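Local coordinates for protein pyrrolidone-carboxylate peptidase (Pyrococcus furiosus, PDB 1X10) that removes N-terminal pyroglutamyl (5-oxoprolyl) groups from polypeptides, generally not when proline follows, as a cysteine peptidase of the C15 family that assembles as a homotetramer, at residues A[41-46]-A[138-143]; A[85-90]-A[97-102]. The protein carries 3 engineered substitutions. All blocks are in the same frame, centred on the assembly; numbering follows the deposited sequence.

Overall arrangement
Contact 1 (41-46 with 138-143) is a buried, apolar meeting of the loop after strand 34-41 with the start of helix 141-156; its centre lies about 10 Å from that of the chain, and it holds the active-site position Ser142. Contact 2 (85-90 with 97-102) lies farther out, its centre about 18 Å from that of the chain, and is partly exposed: two runs of one long loop, between strands 76-83 and 110-112, pair through backbone hydrogen bonds and carry several charged side chains. Their centres are about 10 Å apart and they touch: Phe45 packs on Ile86, and the backbone of Leu139 probably hydrogen-bonds to that of Asp87. In sequence, contact 1 encloses contact 2.

Contact 1 (A[41-46]-A[138-143]); sequences LPVVFG and GLYLSN. Engineered in segment 138-143: Ser142 (natural residue Cys).
Leu141 and Phe45 form the close-packed side of this contact. CG of Leu141 sits over one face of the Phe45 ring, 4.2 Å from its centroid and displaced toward the rim, while CD2 turns to the backbone of Val44, 3.8 Å from its N. CZ of Phe45 lies 4.0 Å from CD1 of Tyr140. The two ring planes stand at 84°, an oblique pairing with centroids 5.9 Å apart. Tyr144, on the same helix as Leu141, meets the Phe45 ring edge-to-face, and Ala48 of helix 47-59 touches Leu141.

The Tyr140 side is the more open: this residue is only partly buried and meets the loop over a smaller area than Leu141 does. Its CE2 lies 3.8 Å from CG1 of Val43, a branch directed anti to the backbone N (chi1 180°), and the two side chains cross at about a right angle. The phenol oxygen passes CG1 and hydrogen-bonds to the carbonyl of Pro91.

Val43 is the centre of an inverse gamma turn, closed by a weak bond from Val44 N to Pro42 O. Tyr140 is the N-cap residue of helix 141-156, whose first turn carries the engineered Ser142, hydrogen-bonded here to His166: the position of the natural cysteine nucleophile, beside a buried apolar cluster.

Contact 2 (A[85-90]-A[97-102]); sequences AIDARI and KIEDEP
Ile86 pairs with Glu101 by two backbone hydrogen bonds, Ile86 N to Glu101 O at 2.7 Å and Glu101 N to Ile86 O at 3.3 Å, as an antiparallel hydrogen-bonded pair. Asp100 and Glu101 both face Ile86, which makes a G1 beta bulge. Farther on, Ala88 N donates to Ile98 O at 2.9 Å, in a straighter bond (164° at the hydrogen).

The main apolar contact is CG2 of Ile86 on CB of Ile98, 3.6 Å apart.

The charged ends of Asp87, Lys97, Glu99 and Asp100 gather on the face away from Ile86 and Ile98. Lys97, bent at its last torsion (chi4 -62°), directs NZ into a hydrogen bond to Ala88 O at 3.0 Å and a salt bridge to Glu99 OE2 at 2.9 Å. Asp87 and Asp100 lie side by side, with Asp87 OD1 3.9 Å from Asp100 OD1. OD2 of Asp87 accepts a weak bond from Asp100 N. Arg80 and Lys118 of a second subunit form salt bridges with both carboxylates. An alanine in place of Asp87 would probably leave Arg80 and Lys118 of that subunit with less opposing charge and Asp100 N without this weak acceptor.

The two neighbouring carboxylates would repel each other, and the cations of the second subunit probably offset this; the charged face of the bulged antiparallel pair is thus part of a subunit interface.

Contact 1 (A[41-46]-A[138-143])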
ATOM      1  N   LEU A  41     -22.300 -20.171   1.506  1.00 13.03           N
ATOM      2  CA  LEU A  41     -23.327 -19.180   1.817  1.00 12.94           C
ATOM      3  C   LEU A  41     -23.440 -18.129   0.723  1.00 12.86           C
ATOM      4  O   LEU A  41     -22.453 -17.797   0.064  1.00 12.49           O
ATOM      5  CB  LEU A  41     -22.995 -18.479   3.134  1.00 13.28           C
ATOM      6  CG  LEU A  41     -22.896 -19.380   4.362  1.00 13.36           C
ATOM      7  CD1 LEU A  41     -22.438 -18.553   5.569  1.00 13.79           C
ATOM      8  CD2 LEU A  41     -24.253 -20.020   4.629  1.00 13.09           C
ATOM      9  N   PRO A  42     -24.650 -17.594   0.508  1.00 12.48           N
ATOM     10  CA  PRO A  42     -24.827 -16.572  -0.524  1.00 12.88           C
ATOM     11  C   PRO A  42     -24.328 -15.236   0.023  1.00 12.46           C
ATOM     12  O   PRO A  42     -24.365 -15.012   1.231  1.00 12.29           O
ATOM     13  CB  PRO A  42     -26.337 -16.571  -0.743  1.00 13.17           C
ATOM     14  CG  PRO A  42     -26.857 -16.831   0.650  1.00 12.75           C
ATOM     15  CD  PRO A  42     -25.939 -17.948   1.131  1.00 12.62           C
ATOM     16  N   VAL A  43     -23.834 -14.367  -0.853  1.00 11.64           N
ATOM     17  CA  VAL A  43     -23.363 -13.057  -0.416  1.00 12.66           C
ATOM     18  C   VAL A  43     -24.575 -12.141  -0.573  1.00 13.22           C
ATOM     19  O   VAL A  43     -24.616 -11.254  -1.430  1.00 12.40           O
ATOM     20  CB  VAL A  43     -22.184 -12.562  -1.286  1.00 13.12           C
ATOM     21  CG1 VAL A  43     -21.708 -11.196  -0.799  1.00 13.29           C
ATOM     22  CG2 VAL A  43     -21.026 -13.561  -1.203  1.00 12.83           C
ATOM     23  N   VAL A  44     -25.565 -12.381   0.281  1.00 12.92           N
ATOM     24  CA  VAL A  44     -26.823 -11.649   0.255  1.00 13.52           C
ATOM     25  C   VAL A  44     -27.355 -11.475   1.671  1.00 13.41           C
ATOM     26  O   VAL A  44     -27.544 -12.453   2.384  1.00 12.60           O
ATOM     27  CB  VAL A  44     -27.879 -12.436  -0.552  1.00 14.03           C
ATOM     28  CG1 VAL A  44     -29.205 -11.668  -0.574  1.00 14.21           C
ATOM     29  CG2 VAL A  44     -27.362 -12.709  -1.965  1.00 14.18           C
ATOM     30  N   PHE A  45     -27.597 -10.234   2.081  1.00 13.84           N
ATOM     31  CA  PHE A  45     -28.123  -9.998   3.417  1.00 14.49           C
ATOM     32  C   PHE A  45     -29.511 -10.631   3.518  1.00 14.88           C
ATOM     33  O   PHE A  45     -30.270 -10.632   2.551  1.00 14.48           O
ATOM     34  CB  PHE A  45     -28.220  -8.499   3.706  1.00 14.68           C
ATOM     35  CG  PHE A  45     -26.888  -7.810   3.800  1.00 14.65           C
ATOM     36  CD1 PHE A  45     -26.437  -6.984   2.774  1.00 14.76           C
ATOM     37  CD2 PHE A  45     -26.089  -7.979   4.926  1.00 14.28           C
ATOM     38  CE1 PHE A  45     -25.206  -6.330   2.872  1.00 14.79           C
ATOM     39  CE2 PHE A  45     -24.860  -7.333   5.036  1.00 14.48           C
ATOM     40  CZ  PHE A  45     -24.417  -6.504   4.006  1.00 14.41           C
ATOM     41  N   GLY A  46     -29.837 -11.157   4.695  1.00 15.24           N
ATOM     42  CA  GLY A  46     -31.127 -11.795   4.890  1.00 15.77           C
ATOM     43  C   GLY A  46     -31.053 -13.262   4.509  1.00 16.24           C
ATOM     44  O   GLY A  46     -31.107 -14.141   5.369  1.00 16.44           O
ATOM     45  N   GLY A 138     -14.798  -6.103   8.787  1.00 10.74           N
ATOM     46  CA  GLY A 138     -15.569  -5.268   7.884  1.00 11.20           C
ATOM     47  C   GLY A 138     -16.997  -5.207   8.401  1.00 11.65           C
ATOM     48  O   GLY A 138     -17.281  -5.711   9.491  1.00 11.29           O
ATOM     49  N   LEU A 139     -17.897  -4.596   7.633  1.00 11.87           N
ATOM     50  CA  LEU A 139     -19.303  -4.487   8.027  1.00 12.31           C
ATOM     51  C   LEU A 139     -20.186  -4.942   6.866  1.00 12.85           C
ATOM     52  O   LEU A 139     -21.299  -4.438   6.666  1.00 12.71           O
ATOM     53  CB  LEU A 139     -19.640  -3.038   8.414  1.00 12.87           C
ATOM     54  CG  LEU A 139     -18.897  -2.492   9.639  1.00 12.88           C
ATOM     55  CD1 LEU A 139     -19.275  -1.034   9.909  1.00 13.68           C
ATOM     56  CD2 LEU A 139     -19.255  -3.349  10.826  1.00 12.40           C
ATOM     57  N   TYR A 140     -19.670  -5.912   6.115  1.00 12.16           N
ATOM     58  CA  TYR A 140     -20.350  -6.478   4.960  1.00 12.36           C
ATOM     59  C   TYR A 140     -20.845  -7.880   5.341  1.00 11.92           C
ATOM     60  O   TYR A 140     -21.206  -8.112   6.489  1.00 11.23           O
ATOM     61  CB  TYR A 140     -19.370  -6.513   3.779  1.00 12.43           C
ATOM     62  CG  TYR A 140     -19.957  -6.828   2.413  1.00 13.84           C
ATOM     63  CD1 TYR A 140     -21.050  -6.118   1.911  1.00 14.42           C
ATOM     64  CD2 TYR A 140     -19.370  -7.797   1.594  1.00 14.07           C
ATOM     65  CE1 TYR A 140     -21.539  -6.361   0.625  1.00 14.98           C
ATOM     66  CE2 TYR A 140     -19.854  -8.050   0.305  1.00 14.84           C
ATOM     67  CZ  TYR A 140     -20.936  -7.328  -0.171  1.00 14.96           C
ATOM     68  OH  TYR A 140     -21.409  -7.573  -1.440  1.00 14.57           O
ATOM     69  N   LEU A 141     -20.854  -8.824   4.406  1.00 11.88           N
ATOM     70  CA  LEU A 141     -21.362 -10.153   4.739  1.00 12.14           C
ATOM     71  C   LEU A 141     -20.503 -11.033   5.640  1.00 11.97           C
ATOM     72  O   LEU A 141     -21.042 -11.847   6.383  1.00 11.97           O
ATOM     73  CB  LEU A 141     -21.741 -10.904   3.464  1.00 14.01           C
ATOM     74  CG  LEU A 141     -23.191 -10.501   3.157  1.00 15.55           C
ATOM     75  CD1 LEU A 141     -23.393 -10.254   1.696  1.00 16.55           C
ATOM     76  CD2 LEU A 141     -24.132 -11.561   3.696  1.00 15.01           C
ATOM     77  N   SER A 142     -19.184 -10.881   5.593  1.00 10.94           N
ATOM     78  CA  SER A 142     -18.331 -11.696   6.455  1.00 10.69           C
ATOM     79  C   SER A 142     -18.647 -11.398   7.918  1.00 10.17           C
ATOM     80  O   SER A 142     -18.865 -12.316   8.706  1.00 10.40           O
ATOM     81  CB  SER A 142     -16.855 -11.417   6.173  1.00 10.44           C
ATOM     82  OG  SER A 142     -16.503 -11.888   4.881  1.00 10.20           O
ATOM     83  N   ASN A 143     -18.679 -10.115   8.273  1.00  9.80           N
ATOM     84  CA  ASN A 143     -18.976  -9.704   9.643  1.00 10.11           C
ATOM     85  C   ASN A 143     -20.396 -10.111  10.034  1.00 10.10           C
ATOM     86  O   ASN A 143     -20.658 -10.499  11.173  1.00  9.97           O
ATOM     87  CB  ASN A 143     -18.827  -8.186   9.779  1.00 10.20           C
ATOM     88  CG  ASN A 143     -19.221  -7.686  11.145  1.00 10.02           C
ATOM     89  OD1 ASN A 143     -18.487  -7.854  12.119  1.00  9.87           O
ATOM     90  ND2 ASN A 143     -20.401  -7.070  11.228  1.00 10.42           N
TER

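Contact 2 (A[85-90]-A[97-102])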
ATOM      1  N   ALA A  85     -23.444  -4.466  13.390  1.00 12.93           N
ATOM      2  CA  ALA A  85     -23.749  -3.388  12.462  1.00 13.91           C
ATOM      3  C   ALA A  85     -23.540  -3.788  11.014  1.00 14.45           C
ATOM      4  O   ALA A  85     -22.707  -4.645  10.696  1.00 13.92           O
ATOM      5  CB  ALA A  85     -22.890  -2.158  12.781  1.00 13.95           C
ATOM      6  N   ILE A  86     -24.318  -3.163  10.140  1.00 14.74           N
ATOM      7  CA  ILE A  86     -24.215  -3.391   8.711  1.00 15.14           C
ATOM      8  C   ILE A  86     -24.022  -2.033   8.047  1.00 15.56           C
ATOM      9  O   ILE A  86     -24.824  -1.118   8.246  1.00 15.10           O
ATOM     10  CB  ILE A  86     -25.496  -4.022   8.132  1.00 15.29           C
ATOM     11  CG1 ILE A  86     -25.781  -5.359   8.817  1.00 15.76           C
ATOM     12  CG2 ILE A  86     -25.338  -4.220   6.629  1.00 14.90           C
ATOM     13  CD1 ILE A  86     -27.115  -5.945   8.458  1.00 16.24           C
ATOM     14  N   ASP A  87     -22.945  -1.899   7.284  1.00 15.83           N
ATOM     15  CA  ASP A  87     -22.665  -0.667   6.563  1.00 17.11           C
ATOM     16  C   ASP A  87     -21.860  -1.105   5.351  1.00 17.23           C
ATOM     17  O   ASP A  87     -20.632  -1.037   5.342  1.00 16.49           O
ATOM     18  CB  ASP A  87     -21.851   0.313   7.412  1.00 18.41           C
ATOM     19  CG  ASP A  87     -22.018   1.757   6.949  1.00 20.72           C
ATOM     20  OD1 ASP A  87     -21.197   2.623   7.326  1.00 20.78           O
ATOM     21  OD2 ASP A  87     -22.992   2.024   6.205  1.00 21.31           O
ATOM     22  N   ALA A  88     -22.575  -1.570   4.334  1.00 17.65           N
ATOM     23  CA  ALA A  88     -21.965  -2.073   3.109  1.00 18.67           C
ATOM     24  C   ALA A  88     -21.327  -1.004   2.227  1.00 19.48           C
ATOM     25  O   ALA A  88     -21.970  -0.015   1.879  1.00 18.79           O
ATOM     26  CB  ALA A  88     -23.005  -2.843   2.311  1.00 18.30           C
ATOM     27  N   ARG A  89     -20.063  -1.219   1.863  1.00 20.39           N
ATOM     28  CA  ARG A  89     -19.343  -0.290   0.997  1.00 21.91           C
ATOM     29  C   ARG A  89     -19.828  -0.543  -0.430  1.00 21.75           C
ATOM     30  O   ARG A  89     -19.776   0.342  -1.285  1.00 21.73           O
ATOM     31  CB  ARG A  89     -17.832  -0.531   1.076  1.00 23.99           C
ATOM     32  CG  ARG A  89     -16.994   0.675   0.658  1.00 27.98           C
ATOM     33  CD  ARG A  89     -15.673   0.253   0.026  1.00 30.53           C
ATOM     34  NE  ARG A  89     -15.873  -0.229  -1.339  1.00 33.23           N
ATOM     35  CZ  ARG A  89     -14.923  -0.764  -2.098  1.00 34.45           C
ATOM     36  NH1 ARG A  89     -13.688  -0.894  -1.628  1.00 35.59           N
ATOM     37  NH2 ARG A  89     -15.205  -1.167  -3.330  1.00 35.13           N
ATOM     38  N   ILE A  90     -20.286  -1.768  -0.673  1.00 21.25           N
ATOM     39  CA  ILE A  90     -20.819  -2.168  -1.972  1.00 21.32           C
ATOM     40  C   ILE A  90     -22.101  -2.955  -1.701  1.00 20.93           C
ATOM     41  O   ILE A  90     -22.300  -3.462  -0.602  1.00 20.91           O
ATOM     42  CB  ILE A  90     -19.835  -3.081  -2.757  1.00 21.71           C
ATOM     43  CG1 ILE A  90     -19.571  -4.368  -1.974  1.00 21.74           C
ATOM     44  CG2 ILE A  90     -18.526  -2.339  -3.016  1.00 22.73           C
ATOM     45  CD1 ILE A  90     -18.763  -5.392  -2.740  1.00 22.33           C
ATOM     46  N   LYS A  97     -27.692  -2.523  -0.569  1.00 25.62           N
ATOM     47  CA  LYS A  97     -26.586  -1.823   0.072  1.00 26.48           C
ATOM     48  C   LYS A  97     -27.095  -1.213   1.376  1.00 26.81           C
ATOM     49  O   LYS A  97     -27.453  -0.037   1.428  1.00 26.50           O
ATOM     50  CB  LYS A  97     -26.055  -0.729  -0.856  1.00 27.20           C
ATOM     51  CG  LYS A  97     -24.758  -0.081  -0.397  1.00 28.08           C
ATOM     52  CD  LYS A  97     -24.258   0.909  -1.441  1.00 29.22           C
ATOM     53  CE  LYS A  97     -22.916   1.512  -1.053  1.00 30.04           C
ATOM     54  NZ  LYS A  97     -22.994   2.287   0.219  1.00 30.49           N
ATOM     55  N   ILE A  98     -27.129  -2.029   2.424  1.00 26.98           N
ATOM     56  CA  ILE A  98     -27.613  -1.601   3.730  1.00 27.20           C
ATOM     57  C   ILE A  98     -26.593  -0.739   4.467  1.00 27.56           C
ATOM     58  O   ILE A  98     -25.411  -1.072   4.529  1.00 26.85           O
ATOM     59  CB  ILE A  98     -27.974  -2.828   4.600  1.00 27.05           C
ATOM     60  CG1 ILE A  98     -29.024  -3.680   3.875  1.00 27.28           C
ATOM     61  CG2 ILE A  98     -28.490  -2.377   5.956  1.00 26.48           C
ATOM     62  CD1 ILE A  98     -29.393  -4.960   4.598  1.00 27.47           C
ATOM     63  N   GLU A  99     -27.063   0.366   5.037  1.00 27.99           N
ATOM     64  CA  GLU A  99     -26.188   1.283   5.758  1.00 29.31           C
ATOM     65  C   GLU A  99     -26.708   1.632   7.152  1.00 29.44           C
ATOM     66  O   GLU A  99     -27.908   1.794   7.358  1.00 29.00           O
ATOM     67  CB  GLU A  99     -26.003   2.568   4.941  1.00 30.38           C
ATOM     68  CG  GLU A  99     -25.467   2.329   3.535  1.00 32.64           C
ATOM     69  CD  GLU A  99     -25.450   3.588   2.683  1.00 34.19           C
ATOM     70  OE1 GLU A  99     -26.528   4.195   2.495  1.00 35.45           O
ATOM     71  OE2 GLU A  99     -24.361   3.970   2.200  1.00 34.76           O
ATOM     72  N   ASP A 100     -25.785   1.740   8.103  1.00 29.48           N
ATOM     73  CA  ASP A 100     -26.104   2.085   9.487  1.00 29.55           C
ATOM     74  C   ASP A 100     -27.336   1.371  10.022  1.00 28.81           C
ATOM     75  O   ASP A 100     -28.364   1.986  10.301  1.00 29.43           O
ATOM     76  CB  ASP A 100     -26.285   3.598   9.610  1.00 31.30           C
ATOM     77  CG  ASP A 100     -25.080   4.360   9.109  1.00 32.27           C
ATOM     78  OD1 ASP A 100     -23.975   4.127   9.638  1.00 34.11           O
ATOM     79  OD2 ASP A 100     -25.233   5.185   8.188  1.00 33.84           O
ATOM     80  N   GLU A 101     -27.213   0.064  10.188  1.00 27.21           N
ATOM     81  CA  GLU A 101     -28.316  -0.741  10.668  1.00 25.99           C
ATOM     82  C   GLU A 101     -27.755  -1.883  11.505  1.00 24.31           C
ATOM     83  O   GLU A 101     -26.750  -2.489  11.144  1.00 23.61           O
ATOM     84  CB  GLU A 101     -29.070  -1.281   9.459  1.00 27.13           C
ATOM     85  CG  GLU A 101     -30.429  -1.846   9.733  1.00 29.54           C
ATOM     86  CD  GLU A 101     -31.207  -2.024   8.449  1.00 30.55           C
ATOM     87  OE1 GLU A 101     -31.502  -0.997   7.799  1.00 31.83           O
ATOM     88  OE2 GLU A 101     -31.506  -3.183   8.086  1.00 31.80           O
ATOM     89  N   PRO A 102     -28.387  -2.183  12.647  1.00 22.83           N
ATOM     90  CA  PRO A 102     -27.875  -3.279  13.472  1.00 21.68           C
ATOM     91  C   PRO A 102     -28.184  -4.621  12.819  1.00 20.75           C
ATOM     92  O   PRO A 102     -29.101  -4.721  11.999  1.00 19.63           O
ATOM     93  CB  PRO A 102     -28.625  -3.098  14.786  1.00 22.03           C
ATOM     94  CG  PRO A 102     -29.956  -2.570  14.324  1.00 22.55           C
ATOM     95  CD  PRO A 102     -29.553  -1.544  13.280  1.00 22.68           C
TER